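Long-range contact in sulfur oxidation protein soxB (PDB 2WDD), which probably hydrolyses the sulfur-sulfur bond of a cysteine S-thiosulfonate, releasing sulfate in the Sox sulfur oxidation pathway, at a two-manganese centre: residues A[181-189]-A[197-205]. Residues are numbered along the deposited sequence; the frame is centred on the assembly and turned at random.
Sequences RGEFLSYNI and PLFPAYRIH
Phe-184 and Phe-199 form a T-shaped pair at the tightly packed end of this contact. The edge of Phe-184 points at one face of Phe-199, with CE2 of Phe-184 3.6 Å from CD2 of Phe-199 and the ring planes at 62°. Leu-198 CB lies over the opposite face of Phe-199. Ile-189 CG2 closes in at its edge, 3.9 Å from CE2 of Phe-199. Phe-199 CG stands beside its own backbone N (chi1 -55°), which turns the ring back over segment 181-189.

The backbones are tied beside these rings. Ser-186 N donates to Pro-200 O at 2.9 Å, and Leu-198 N donates to Ile-189 O at 3.0 Å. Between these two bonds sits a water. It accepts from Phe-199 N and lies within hydrogen-bonding distance of Ser-186 O and Ile-189 O. Leu-185 is buried and lays CD2 against Pro-200, while Tyr-187 and Ala-201 meet CB to CB at 3.7 Å.

The looser side is partly exposed and polar. Here, in one of its two conformers, Arg-203 grips Glu-183 side-on, NE to OE2 at 2.8 Å and NH2 to OE1 at 2.7 Å. Both oxygens use their syn lone pairs, and the carboxylate and guanidinium planes are only 9° apart. The Glu-183 chain is fully extended, whereas that of Arg-203 bends at chi2 and chi3, which brings the edge of its guanidinium to the carboxylate. With an alanine here in place of the glutamate, the Arg-203 guanidinium would probably lose this mate and be left to turn.

Strand 183-184 is an outermost strand of one six-stranded mixed sheet, and strand 202-207 of another. The contact therefore joins the edges of the two sheets, an arrangement consistent with the two-sheet metallophosphoesterase fold of the 5'-nucleotidase family; the side chain of Phe-184 lies about 12 Å from a bound manganese ion.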
loop_
_atom_site.group_PDB
_atom_site.type_symbol
_atom_site.label_atom_id
_atom_site.label_comp_id
_atom_site.label_asym_id
_atom_site.label_seq_id
_atom_site.Cartn_x
_atom_site.Cartn_y
_atom_site.Cartn_z
ATOM N N ARG A 181 -10.007 17.433 -10.362
ATOM C CA ARG A 181 -10.898 18.504 -9.910
ATOM C C ARG A 181 -10.847 18.757 -8.408
ATOM O O ARG A 181 -11.318 19.783 -7.924
ATOM C CB ARG A 181 -12.327 18.269 -10.393
ATOM C CG ARG A 181 -12.472 18.391 -11.910
ATOM C CD ARG A 181 -13.822 17.887 -12.393
ATOM N NE ARG A 181 -14.927 18.527 -11.683
ATOM C CZ ARG A 181 -15.435 19.709 -12.010
ATOM N NH1 ARG A 181 -14.942 20.380 -13.041
ATOM N NH2 ARG A 181 -16.438 20.219 -11.306
ATOM N N GLY A 182 -10.252 17.832 -7.668
ATOM C CA GLY A 182 -10.097 18.018 -6.242
ATOM C C GLY A 182 -8.928 18.955 -6.022
ATOM O O GLY A 182 -8.335 19.466 -6.988
ATOM N N GLU A 183 -8.595 19.193 -4.758
ATOM C CA GLU A 183 -7.475 20.048 -4.403
ATOM C C GLU A 183 -6.340 19.231 -3.793
ATOM O O GLU A 183 -6.484 18.662 -2.713
ATOM C CB GLU A 183 -7.889 21.169 -3.443
ATOM C CG GLU A 183 -6.697 22.023 -3.063
ATOM C CD GLU A 183 -7.041 23.194 -2.180
ATOM O OE1 GLU A 183 -6.186 24.087 -2.059
ATOM O OE2 GLU A 183 -8.142 23.212 -1.596
ATOM N N PHE A 184 -5.207 19.197 -4.486
ATOM C CA PHE A 184 -4.031 18.467 -4.022
ATOM C C PHE A 184 -3.367 19.236 -2.883
ATOM O O PHE A 184 -3.155 20.445 -2.989
ATOM C CB PHE A 184 -3.034 18.297 -5.185
ATOM C CG PHE A 184 -1.849 17.429 -4.849
ATOM C CD1 PHE A 184 -1.896 16.066 -5.071
ATOM C CD2 PHE A 184 -0.702 17.971 -4.290
ATOM C CE1 PHE A 184 -0.829 15.249 -4.739
ATOM C CE2 PHE A 184 0.374 17.165 -3.952
ATOM C CZ PHE A 184 0.309 15.797 -4.178
ATOM N N LEU A 185 -3.056 18.541 -1.793
ATOM C CA LEU A 185 -2.419 19.165 -0.635
ATOM C C LEU A 185 -1.091 18.492 -0.310
ATOM O O LEU A 185 -0.964 17.276 -0.442
ATOM C CB LEU A 185 -3.322 19.036 0.602
ATOM C CG LEU A 185 -4.720 19.636 0.530
ATOM C CD1 LEU A 185 -5.512 19.287 1.789
ATOM C CD2 LEU A 185 -4.635 21.154 0.347
ATOM N N SER A 186 -0.135 19.276 0.179
ATOM C CA SER A 186 1.138 18.755 0.666
ATOM C C SER A 186 1.952 19.878 1.280
ATOM O O SER A 186 2.311 20.833 0.589
ATOM C CB SER A 186 1.938 18.059 -0.440
ATOM O OG SER A 186 1.481 16.724 -0.649
ATOM N N TYR A 187 2.232 19.781 2.574
ATOM C CA TYR A 187 3.030 20.805 3.241
ATOM C C TYR A 187 4.510 20.597 2.920
ATOM O O TYR A 187 5.317 21.531 3.009
ATOM C CB TYR A 187 2.835 20.732 4.770
ATOM C CG TYR A 187 3.749 19.721 5.441
ATOM C CD1 TYR A 187 5.006 20.093 5.919
ATOM C CD2 TYR A 187 3.405 18.376 5.492
ATOM C CE1 TYR A 187 5.867 19.164 6.484
ATOM C CE2 TYR A 187 4.272 17.433 6.032
ATOM C CZ TYR A 187 5.494 17.829 6.535
ATOM O OH TYR A 187 6.352 16.895 7.065
ATOM N N ASN A 188 4.868 19.365 2.552
ATOM C CA ASN A 188 6.265 18.985 2.416
ATOM C C ASN A 188 6.963 18.962 1.062
ATOM O O ASN A 188 8.181 18.791 1.019
ATOM C CB ASN A 188 6.550 17.679 3.175
ATOM C CG ASN A 188 5.748 16.498 2.646
ATOM O OD1 ASN A 188 4.557 16.610 2.330
ATOM N ND2 ASN A 188 6.411 15.347 2.539
ATOM N N ILE A 189 6.212 19.089 -0.024
ATOM C CA ILE A 189 6.816 19.068 -1.352
ATOM C C ILE A 189 7.256 20.499 -1.646
ATOM O O ILE A 189 6.423 21.388 -1.805
ATOM C CB ILE A 189 5.848 18.525 -2.409
ATOM C CG1 ILE A 189 5.450 17.083 -2.056
ATOM C CG2 ILE A 189 6.496 18.542 -3.808
ATOM C CD1 ILE A 189 4.340 16.515 -2.907
ATOM N N PRO A 197 7.189 26.002 -1.028
ATOM C CA PRO A 197 6.282 24.870 -1.229
ATOM C C PRO A 197 5.570 24.980 -2.571
ATOM O O PRO A 197 5.211 26.077 -3.016
ATOM C CB PRO A 197 5.277 25.014 -0.078
ATOM C CG PRO A 197 6.044 25.746 0.989
ATOM C CD PRO A 197 6.933 26.706 0.244
ATOM N N LEU A 198 5.390 23.839 -3.230
ATOM C CA LEU A 198 4.740 23.805 -4.530
ATOM C C LEU A 198 3.223 23.688 -4.490
ATOM O O LEU A 198 2.560 24.017 -5.460
ATOM C CB LEU A 198 5.359 22.709 -5.402
ATOM C CG LEU A 198 6.860 22.999 -5.555
ATOM C CD1 LEU A 198 7.578 21.908 -6.277
ATOM C CD2 LEU A 198 7.112 24.358 -6.228
ATOM N N PHE A 199 2.668 23.260 -3.356
ATOM C CA PHE A 199 1.226 23.081 -3.242
ATOM C C PHE A 199 0.729 23.656 -1.932
ATOM O O PHE A 199 1.512 23.872 -1.010
ATOM C CB PHE A 199 0.885 21.587 -3.266
ATOM C CG PHE A 199 1.421 20.869 -4.474
ATOM C CD1 PHE A 199 0.894 21.121 -5.727
ATOM C CD2 PHE A 199 2.510 20.019 -4.362
ATOM C CE1 PHE A 199 1.401 20.489 -6.855
ATOM C CE2 PHE A 199 3.026 19.378 -5.482
ATOM C CZ PHE A 199 2.463 19.607 -6.728
ATOM N N PRO A 200 -0.596 23.817 -1.806
ATOM C CA PRO A 200 -1.097 24.298 -0.516
ATOM C C PRO A 200 -0.893 23.229 0.557
ATOM O O PRO A 200 -1.028 22.033 0.289
ATOM C CB PRO A 200 -2.596 24.500 -0.775
ATOM C CG PRO A 200 -2.723 24.650 -2.265
ATOM C CD PRO A 200 -1.652 23.754 -2.832
ATOM N N ALA A 201 -0.584 23.663 1.775
ATOM C CA ALA A 201 -0.376 22.731 2.884
ATOM C C ALA A 201 -1.704 22.231 3.424
ATOM O O ALA A 201 -1.805 21.093 3.885
ATOM C CB ALA A 201 0.407 23.399 4.000
ATOM N N TYR A 202 -2.714 23.095 3.417
ATOM C CA TYR A 202 -4.008 22.727 3.984
ATOM C C TYR A 202 -5.168 23.509 3.384
ATOM O O TYR A 202 -4.972 24.502 2.673
ATOM C CB TYR A 202 -3.991 22.944 5.511
ATOM C CG TYR A 202 -3.857 24.401 5.930
ATOM C CD1 TYR A 202 -4.962 25.239 5.951
ATOM C CD2 TYR A 202 -2.627 24.926 6.300
ATOM C CE1 TYR A 202 -4.844 26.574 6.316
ATOM C CE2 TYR A 202 -2.490 26.261 6.649
ATOM C CZ TYR A 202 -3.602 27.075 6.662
ATOM O OH TYR A 202 -3.457 28.393 7.028
ATOM N N ARG A 203 -6.380 23.044 3.670
ATOM C CA ARG A 203 -7.597 23.736 3.259
ATOM C C ARG A 203 -8.564 23.702 4.435
ATOM O O ARG A 203 -8.754 22.655 5.040
ATOM C CB ARG A 203 -8.246 23.083 2.043
ATOM C CG ARG A 203 -9.556 23.751 1.614
ATOM C CD ARG A 203 -9.338 25.206 1.194
ATOM N NE ARG A 203 -8.172 25.308 0.324
ATOM C CZ ARG A 203 -7.298 26.309 0.336
ATOM N NH1 ARG A 203 -7.482 27.356 1.129
ATOM N NH2 ARG A 203 -6.257 26.279 -0.482
ATOM N N ILE A 204 -9.178 24.840 4.749
ATOM C CA ILE A 204 -10.162 24.900 5.825
ATOM C C ILE A 204 -11.553 24.793 5.230
ATOM O O ILE A 204 -11.875 25.459 4.242
ATOM C CB ILE A 204 -10.006 26.164 6.691
ATOM C CG1 ILE A 204 -8.676 26.136 7.445
ATOM C CG2 ILE A 204 -11.174 26.277 7.687
ATOM C CD1 ILE A 204 -8.300 27.465 8.074
ATOM N N HIS A 205 -12.369 23.925 5.818
ATOM C CA HIS A 205 -13.725 23.691 5.352
ATOM C C HIS A 205 -14.734 24.059 6.425
ATOM O O HIS A 205 -14.540 23.755 7.596
ATOM C CB HIS A 205 -13.908 22.214 5.028
ATOM C CG HIS A 205 -13.145 21.767 3.823
ATOM N ND1 HIS A 205 -13.683 21.783 2.554
ATOM C CD2 HIS A 205 -11.889 21.276 3.695
ATOM C CE1 HIS A 205 -12.780 21.345 1.691
ATOM N NE2 HIS A 205 -11.683 21.035 2.359
HETATM O O HOH W 1 3.783 21.438 -1.472
#